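Local coordinates for SusD-like protein BACOVA_02651 (Bacteroides ovatus, PDB 5E75) that binds polysaccharide at the bacterial cell surface and probably mediates xyloglucan capture before the glucan is carried into the periplasm for degradation, at residues M124-G129 with M425-R430; T228-L233 with R300-F305; I402-I407 with F429-D434. One frame throughout, in Å; residues are numbered along the deposited sequence.

Interaction 1: residues M124-G129 with M425-R430. With EDO (1,2-ethanediol), chain C.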
# COMPACT_ATOMS: atom_id res chain seq x y z
N MET A 124 -5.46 -8.19 -5.28
CA MET A 124 -6.16 -9.45 -4.98
C MET A 124 -5.27 -10.67 -5.12
O MET A 124 -5.36 -11.63 -4.34
CB MET A 124 -7.39 -9.62 -5.85
CG MET A 124 -8.51 -8.66 -5.46
SD MET A 124 -10.14 -9.18 -6.02
CE MET A 124 -10.12 -8.46 -7.61
N LEU A 125 -4.38 -10.64 -6.12
CA LEU A 125 -3.46 -11.73 -6.39
C LEU A 125 -2.54 -11.99 -5.19
O LEU A 125 -2.11 -13.12 -4.97
CB LEU A 125 -2.64 -11.38 -7.63
CG LEU A 125 -1.57 -12.37 -8.10
CD1 LEU A 125 -2.16 -13.74 -8.43
CD2 LEU A 125 -0.87 -11.82 -9.31
N ARG A 126 -2.24 -10.94 -4.43
CA ARG A 126 -1.34 -11.01 -3.29
C ARG A 126 -2.11 -10.97 -1.96
O ARG A 126 -1.52 -10.58 -0.93
CB ARG A 126 -0.29 -9.84 -3.39
CG ARG A 126 0.60 -9.78 -4.74
CD ARG A 126 1.42 -8.44 -4.95
NE ARG A 126 0.56 -7.29 -5.18
CZ ARG A 126 0.92 -6.04 -5.07
NH1 ARG A 126 2.16 -5.73 -4.68
NH2 ARG A 126 0.03 -5.07 -5.25
N ILE A 127 -3.41 -11.32 -1.98
CA ILE A 127 -4.27 -11.55 -0.81
C ILE A 127 -4.86 -12.96 -0.86
O ILE A 127 -4.66 -13.75 0.06
CB ILE A 127 -5.45 -10.52 -0.72
CG1 ILE A 127 -4.92 -9.12 -0.51
CG2 ILE A 127 -6.43 -10.90 0.42
CD1 ILE A 127 -5.96 -8.01 -0.80
N TRP A 128 -5.57 -13.26 -1.95
CA TRP A 128 -6.23 -14.55 -2.14
C TRP A 128 -5.51 -15.48 -3.13
O TRP A 128 -5.63 -16.71 -3.01
CB TRP A 128 -7.67 -14.36 -2.64
CG TRP A 128 -8.56 -13.74 -1.60
CD1 TRP A 128 -9.10 -14.38 -0.53
CD2 TRP A 128 -8.97 -12.38 -1.52
NE1 TRP A 128 -9.82 -13.50 0.23
CE2 TRP A 128 -9.78 -12.26 -0.36
CE3 TRP A 128 -8.75 -11.24 -2.30
CZ2 TRP A 128 -10.33 -11.05 0.04
CZ3 TRP A 128 -9.32 -10.05 -1.91
CH2 TRP A 128 -10.11 -9.96 -0.74
N GLY A 129 -4.76 -14.92 -4.08
CA GLY A 129 -4.14 -15.71 -5.14
C GLY A 129 -5.12 -15.84 -6.29
O GLY A 129 -5.41 -14.85 -6.94
N MET A 425 5.52 -8.54 0.89
CA MET A 425 5.90 -9.74 1.63
C MET A 425 5.30 -11.01 1.01
O MET A 425 5.96 -12.05 0.99
CB MET A 425 5.54 -9.64 3.10
CG MET A 425 6.43 -8.68 3.84
SD MET A 425 5.90 -8.44 5.53
CE MET A 425 7.19 -7.33 6.12
N VAL A 426 4.07 -10.94 0.49
CA VAL A 426 3.49 -12.10 -0.19
C VAL A 426 4.27 -12.43 -1.46
O VAL A 426 4.56 -13.60 -1.74
CB VAL A 426 1.99 -11.89 -0.50
CG1 VAL A 426 1.44 -13.06 -1.29
CG2 VAL A 426 1.21 -11.71 0.81
N THR A 427 4.63 -11.40 -2.23
CA THR A 427 5.46 -11.60 -3.41
C THR A 427 6.77 -12.31 -3.05
O THR A 427 7.17 -13.27 -3.70
CB THR A 427 5.75 -10.28 -4.13
OG1 THR A 427 4.53 -9.78 -4.67
CG2 THR A 427 6.75 -10.46 -5.26
N TRP A 428 7.44 -11.84 -2.00
CA TRP A 428 8.67 -12.48 -1.57
C TRP A 428 8.43 -13.92 -1.09
O TRP A 428 9.26 -14.80 -1.35
CB TRP A 428 9.37 -11.65 -0.48
CG TRP A 428 9.97 -10.37 -0.97
CD1 TRP A 428 10.65 -10.16 -2.16
CD2 TRP A 428 9.96 -9.11 -0.30
NE1 TRP A 428 11.05 -8.85 -2.25
CE2 TRP A 428 10.64 -8.18 -1.13
CE3 TRP A 428 9.44 -8.67 0.92
CZ2 TRP A 428 10.79 -6.85 -0.76
CZ3 TRP A 428 9.58 -7.35 1.27
CH2 TRP A 428 10.25 -6.45 0.43
N PHE A 429 7.31 -14.19 -0.42
CA PHE A 429 6.97 -15.53 0.03
C PHE A 429 6.74 -16.49 -1.14
O PHE A 429 7.10 -17.67 -1.06
CB PHE A 429 5.75 -15.50 0.95
CG PHE A 429 5.12 -16.83 1.16
CD1 PHE A 429 5.69 -17.76 2.01
CD2 PHE A 429 3.99 -17.19 0.45
CE1 PHE A 429 5.13 -19.01 2.16
CE2 PHE A 429 3.43 -18.44 0.60
CZ PHE A 429 4.00 -19.35 1.44
N ARG A 430 6.18 -15.98 -2.22
CA ARG A 430 5.97 -16.81 -3.39
C ARG A 430 7.28 -17.14 -4.11
O ARG A 430 7.34 -18.11 -4.88
CB ARG A 430 4.98 -16.13 -4.35
CG ARG A 430 3.55 -16.58 -4.14
CD ARG A 430 3.30 -17.90 -4.86
NE ARG A 430 1.92 -18.34 -4.77
CZ ARG A 430 1.42 -19.11 -3.82
NH1 ARG A 430 2.19 -19.57 -2.84
NH2 ARG A 430 0.14 -19.45 -3.86
C1 EDO C . 0.37 -1.98 -7.21
O1 EDO C . 1.09 -2.36 -6.05
C2 EDO C . -1.12 -1.88 -6.91
O2 EDO C . -1.76 -3.15 -7.04
O HOH W 1 5.17 -7.07 -5.09
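The carbonyl oxygen of Arg126 is buried against a methyl group and has no hydrogen-bond partner in the model. Val426 CG2 lies 3.4 Å from Arg126 O. The other methyl, CG1, is anti to the valine backbone N (chi1 176°) and sits near the CA and O of Arg126. Both methyls lie to one side of the carbonyl group, CG2 the nearer to its oxygen. The backbones are close here, with 5.8 Å between Arg126 CA and Val426 CA. Phe494, from a loop, packs on the same valine.

The Arg126 side chain runs past Thr427. Its aliphatic part does the touching, with Arg126 CD 3.4 Å from Thr427 OG1. No direct hydrogen bond joins the two segments. A water links them instead: it lies 2.8 Å from Thr427 OG1 and accepts a weak bond from Arg126 NH1. Thr427 OG1 also makes a weak hydrogen bond with Tyr423 O, one turn back in its helix.

Residues 124-129 leave helix 103-125 in the helix-rich SusD fold, whose families belong to the TPR clan. Met124 O takes the backbone N-H groups of both Ile127 and Trp128 as the helix closes. The exit lies against the flank of helix 421-431, which brings the N-terminal part of the chain against the later SusD-family part.

The arginine chain bends at chi3 (-67°), and its head has several partners. Arg126 NE bonds to Phe122 O, and the Phe122 ring makes a cation-pi contact with the guanidinium. Arg126 NH2 donates to O1 of a bound 1,2-ethanediol over 3.0 Å, with an N-H...O angle of 149°. This oxygen lies at the guanidinium edge, near its plane. The diol probably comes from the crystallisation liquor, and it is also hydrogen-bonded to Cys119 O.

Interaction 2: residues T228-L233 with R300-F305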
# COMPACT_ATOMS: atom_id res chain seq x y z
N THR A 228 12.10 16.46 -1.95
CA THR A 228 13.30 16.70 -1.16
C THR A 228 13.15 16.21 0.28
O THR A 228 14.08 15.61 0.85
CB THR A 228 13.65 18.20 -1.16
OG1 THR A 228 13.90 18.61 -2.52
CG2 THR A 228 14.87 18.47 -0.31
N ASN A 229 11.99 16.45 0.87
CA ASN A 229 11.74 16.08 2.26
C ASN A 229 10.67 15.01 2.34
O ASN A 229 9.54 15.23 1.92
CB ASN A 229 11.26 17.29 3.04
CG ASN A 229 12.23 18.44 2.97
OD1 ASN A 229 13.40 18.29 3.30
ND2 ASN A 229 11.73 19.60 2.55
N TYR A 230 11.04 13.85 2.87
CA TYR A 230 10.13 12.74 3.01
C TYR A 230 8.83 13.16 3.70
O TYR A 230 7.76 12.74 3.29
CB TYR A 230 10.82 11.65 3.81
CG TYR A 230 10.07 10.35 4.03
CD1 TYR A 230 10.09 9.35 3.09
CD2 TYR A 230 9.37 10.13 5.21
CE1 TYR A 230 9.42 8.15 3.29
CE2 TYR A 230 8.70 8.94 5.44
CZ TYR A 230 8.75 7.94 4.49
OH TYR A 230 8.10 6.74 4.73
N GLU A 231 8.91 13.98 4.74
CA GLU A 231 7.72 14.37 5.49
C GLU A 231 6.69 15.09 4.62
O GLU A 231 5.49 15.04 4.90
CB GLU A 231 8.08 15.25 6.71
CG GLU A 231 8.61 16.65 6.34
CD GLU A 231 8.82 17.57 7.53
OE1 GLU A 231 9.52 17.15 8.47
OE2 GLU A 231 8.29 18.72 7.52
N ASP A 232 7.17 15.76 3.57
CA ASP A 232 6.27 16.53 2.72
C ASP A 232 5.31 15.66 1.92
O ASP A 232 4.25 16.13 1.51
CB ASP A 232 7.06 17.43 1.76
CG ASP A 232 7.70 18.63 2.46
OD1 ASP A 232 7.31 18.96 3.59
OD2 ASP A 232 8.57 19.27 1.85
N LEU A 233 5.66 14.39 1.71
CA LEU A 233 4.81 13.48 0.95
C LEU A 233 3.46 13.25 1.63
O LEU A 233 2.49 12.87 0.98
CB LEU A 233 5.49 12.12 0.80
CG LEU A 233 6.69 12.05 -0.13
CD1 LEU A 233 7.48 10.78 0.15
CD2 LEU A 233 6.25 12.13 -1.59
N ARG A 300 11.31 7.69 10.30
CA ARG A 300 10.66 7.17 11.51
C ARG A 300 9.65 8.19 12.03
O ARG A 300 8.50 7.85 12.28
CB ARG A 300 11.69 6.84 12.60
CG ARG A 300 11.06 6.09 13.77
CD ARG A 300 11.89 6.16 15.05
NE ARG A 300 11.93 7.54 15.51
CZ ARG A 300 12.93 8.10 16.17
NH1 ARG A 300 14.01 7.41 16.51
NH2 ARG A 300 12.84 9.38 16.50
N ASN A 301 10.06 9.45 12.18
CA ASN A 301 9.15 10.44 12.76
C ASN A 301 7.92 10.70 11.90
O ASN A 301 6.82 10.96 12.42
CB ASN A 301 9.86 11.79 12.99
CG ASN A 301 10.79 11.79 14.17
OD1 ASN A 301 10.75 10.90 15.02
ND2 ASN A 301 11.66 12.80 14.23
N ALA A 302 8.10 10.65 10.57
CA ALA A 302 6.96 10.87 9.69
C ALA A 302 6.00 9.69 9.66
O ALA A 302 4.91 9.79 9.12
CB ALA A 302 7.44 11.19 8.27
N THR A 303 6.42 8.57 10.23
CA THR A 303 5.59 7.37 10.22
C THR A 303 4.91 7.10 11.57
O THR A 303 3.69 6.81 11.62
CB THR A 303 6.38 6.13 9.73
OG1 THR A 303 6.99 6.44 8.47
CG2 THR A 303 5.47 4.96 9.54
N PHE A 304 5.68 7.18 12.66
CA PHE A 304 5.17 6.97 14.02
C PHE A 304 5.66 8.06 14.95
O PHE A 304 6.80 8.49 14.87
CB PHE A 304 5.66 5.63 14.60
CG PHE A 304 5.27 4.44 13.78
CD1 PHE A 304 3.96 3.99 13.77
CD2 PHE A 304 6.21 3.80 12.98
CE1 PHE A 304 3.59 2.90 12.97
CE2 PHE A 304 5.87 2.72 12.20
CZ PHE A 304 4.54 2.26 12.18
N PHE A 305 4.80 8.47 15.88
CA PHE A 305 5.20 9.30 17.02
C PHE A 305 6.02 8.43 17.97
O PHE A 305 5.64 7.31 18.23
CB PHE A 305 3.98 9.81 17.77
CG PHE A 305 3.09 10.75 16.98
CD1 PHE A 305 3.47 12.07 16.77
CD2 PHE A 305 1.85 10.33 16.48
CE1 PHE A 305 2.66 12.94 16.08
CE2 PHE A 305 1.05 11.22 15.78
CZ PHE A 305 1.45 12.52 15.60
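The Tyr230 ring meets residues 300-305 with its edge. Ala302 CB lies near the ring plane, 3.8 Å from Tyr230 CD2 and equally close to Tyr230 CE2. One methyl group therefore sits against a single side of the ring rim. Thr303 OG1 is also near the ring plane, at the phenol end, 3.9 Å from Tyr230 OH. The Phe304 ring is turned to its own neighbour: Thr303 CG2 rests over one face, offset toward the rim.

Tyr230 CG is anti to the backbone N (chi1 -177°), which extends the ring past Ala302 to the level of Thr303. The two hydroxyls have other partners. Tyr230 OH is hydrogen-bonded to Glu414 O and Lys332 NZ, and these bonds fix the phenol end. Thr303 OG1 bonds to Arg299 O in the turn before it.

Ala302 also meets the backbone of Glu231: its CB lies 4.2 Å from Glu231 CA. The backbones come to 5.5 Å between Glu231 CA and Ala302 CA. The Glu231 carboxylate forms a salt bridge with Lys235. Asp232 OD1 pairs with the same lysine, while Asp232 OD2 accepts from Asn229 ND2 over 3.3 Å.

No hydrogen bond crosses between the segments, so the contact is plain packing. It joins the loop between helix 205-221 and strand 244-248 to helix 297-303. Tyr230 and Leu233 both pack on Arg359 of strand 355-359 and on Arg393 of helix 382-393.

Interaction 3: residues I402-I407 with F429-D434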
# COMPACT_ATOMS: atom_id res chain seq x y z
N ILE A 402 24.27 -3.92 -2.12
CA ILE A 402 23.02 -4.33 -1.49
C ILE A 402 22.71 -5.78 -1.75
O ILE A 402 23.11 -6.35 -2.78
CB ILE A 402 21.81 -3.46 -1.94
CG1 ILE A 402 21.57 -3.55 -3.45
CG2 ILE A 402 22.03 -2.01 -1.53
CD1 ILE A 402 20.34 -2.77 -3.93
N THR A 403 22.00 -6.37 -0.80
CA THR A 403 21.44 -7.70 -0.93
C THR A 403 19.91 -7.62 -0.85
O THR A 403 19.34 -6.54 -0.61
CB THR A 403 21.89 -8.61 0.22
OG1 THR A 403 21.29 -8.18 1.44
CG2 THR A 403 23.42 -8.61 0.39
N LEU A 404 19.24 -8.75 -1.03
CA LEU A 404 17.80 -8.79 -0.89
C LEU A 404 17.40 -8.34 0.53
O LEU A 404 16.39 -7.66 0.71
CB LEU A 404 17.25 -10.17 -1.22
CG LEU A 404 15.72 -10.28 -1.16
CD1 LEU A 404 15.04 -9.39 -2.21
CD2 LEU A 404 15.29 -11.73 -1.32
N ASP A 405 18.18 -8.71 1.54
CA ASP A 405 17.87 -8.29 2.90
C ASP A 405 17.89 -6.77 3.05
O ASP A 405 17.07 -6.20 3.78
CB ASP A 405 18.83 -8.93 3.90
CG ASP A 405 18.59 -10.42 4.07
OD1 ASP A 405 17.45 -10.89 3.83
OD2 ASP A 405 19.55 -11.11 4.47
N ASP A 406 18.80 -6.10 2.36
CA ASP A 406 18.85 -4.64 2.39
C ASP A 406 17.60 -4.06 1.73
O ASP A 406 17.06 -3.06 2.20
CB ASP A 406 20.08 -4.10 1.66
CG ASP A 406 21.37 -4.45 2.35
OD1 ASP A 406 21.49 -4.19 3.57
OD2 ASP A 406 22.27 -4.97 1.67
N ILE A 407 17.14 -4.69 0.66
CA ILE A 407 15.95 -4.22 -0.05
C ILE A 407 14.70 -4.41 0.78
O ILE A 407 13.84 -3.51 0.84
CB ILE A 407 15.82 -4.90 -1.42
CG1 ILE A 407 17.00 -4.45 -2.28
CG2 ILE A 407 14.49 -4.56 -2.08
CD1 ILE A 407 17.13 -5.12 -3.62
N PHE A 429 7.31 -14.19 -0.42
CA PHE A 429 6.97 -15.53 0.03
C PHE A 429 6.74 -16.49 -1.14
O PHE A 429 7.10 -17.67 -1.06
CB PHE A 429 5.75 -15.50 0.95
CG PHE A 429 5.12 -16.83 1.16
CD1 PHE A 429 5.69 -17.76 2.01
CD2 PHE A 429 3.99 -17.19 0.45
CE1 PHE A 429 5.13 -19.01 2.16
CE2 PHE A 429 3.43 -18.44 0.60
CZ PHE A 429 4.00 -19.35 1.44
N ARG A 430 6.18 -15.98 -2.22
CA ARG A 430 5.97 -16.81 -3.39
C ARG A 430 7.28 -17.14 -4.11
O ARG A 430 7.34 -18.11 -4.88
CB ARG A 430 4.98 -16.13 -4.35
CG ARG A 430 3.55 -16.58 -4.14
CD ARG A 430 3.30 -17.90 -4.86
NE ARG A 430 1.92 -18.34 -4.77
CZ ARG A 430 1.42 -19.11 -3.82
NH1 ARG A 430 2.19 -19.57 -2.84
NH2 ARG A 430 0.14 -19.45 -3.86
N TYR A 431 8.31 -16.34 -3.86
CA TYR A 431 9.65 -16.52 -4.42
C TYR A 431 10.56 -17.40 -3.54
O TYR A 431 11.13 -18.39 -4.01
CB TYR A 431 10.23 -15.12 -4.62
CG TYR A 431 11.72 -14.97 -4.88
CD1 TYR A 431 12.45 -15.88 -5.64
CD2 TYR A 431 12.38 -13.85 -4.40
CE1 TYR A 431 13.82 -15.68 -5.86
CE2 TYR A 431 13.73 -13.65 -4.62
CZ TYR A 431 14.43 -14.56 -5.36
OH TYR A 431 15.77 -14.30 -5.55
N LEU A 432 10.69 -17.03 -2.26
CA LEU A 432 11.54 -17.73 -1.29
C LEU A 432 10.71 -18.06 -0.06
O LEU A 432 10.82 -17.41 0.98
CB LEU A 432 12.75 -16.85 -0.94
CG LEU A 432 13.72 -16.54 -2.08
CD1 LEU A 432 14.76 -15.52 -1.64
CD2 LEU A 432 14.41 -17.80 -2.60
N PRO A 433 9.84 -19.07 -0.16
CA PRO A 433 8.91 -19.33 0.94
C PRO A 433 9.57 -19.69 2.27
O PRO A 433 9.13 -19.22 3.31
CB PRO A 433 8.04 -20.48 0.42
CG PRO A 433 8.78 -21.03 -0.77
CD PRO A 433 9.51 -19.87 -1.35
N ASP A 434 10.61 -20.50 2.24
CA ASP A 434 11.24 -20.90 3.49
C ASP A 434 11.89 -19.69 4.16
O ASP A 434 11.74 -19.51 5.37
CB ASP A 434 12.24 -22.03 3.26
CG ASP A 434 11.57 -23.32 2.83
OD1 ASP A 434 10.48 -23.62 3.37
OD2 ASP A 434 12.12 -24.01 1.96
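Leu404 supplies most of the buried surface, and one of its methyls makes both contacts. Leu404 CD2 touches Leu432 CD1 at 3.8 Å and Tyr431 CE2 at 4.1 Å. The two leucines reach toward each other and meet tip to tip. Leu404 CG is anti to the backbone N (chi1 -177°), and this extends the branch toward residues 431 and 432, whose backbone stays well away. The nearest CA atoms, those of Leu404 and Leu432, are 10.9 Å apart.

Tyr431 takes part through one ring carbon. Leu404 CD2 approaches the ring obliquely, and the two side chains slide past each other in opposite directions. Leu432 lies over the same tyrosine, with its CG 3.6 Å above the ring plane and over the centre. The tyrosine and its neighbouring leucine thus form one apolar patch, which receives the Leu404 methyl. No hydrogen bond crosses between the segments. A salt bridge from Asp405 to Lys435 ties helices 404-415 and 433-441 by charge.

Leu404 also packs on Glu369 and Leu372 of helix 360-372. At the N-cap of helix 404-415, Thr403 N donates to Asp406 OD2 over 2.9 Å, one half of a capping box. Leu432 holds the N-cap position of helix 433-441, directly after helix 421-431. The contact is therefore apolar packing of a helix start against a break between two consecutive helices, within the helix-rich SusD fold.

In the fold
Interactions 1 and 3 are neighbours, with centres 13 Å apart on the same side of the chain's centre. Their segments overlap at Phe429 and Arg430 on helix 421-431. They touch where Trp428 NE1 lies 4.0 Å from Leu404 CD1. One helix thus meets the exit of helix 103-125 and, at its C-terminal end, the start of helix 404-415. Interaction 2 is remote, its centre about 27 Å from that of interaction 1 and 26 Å from that of interaction 3. Along the chain it is nested inside interaction 1 and closes before interaction 3 opens. Interaction 1 ties the N-terminal part of the chain to the later SusD-family part, whereas interactions 2 and 3 pack that later part on itself.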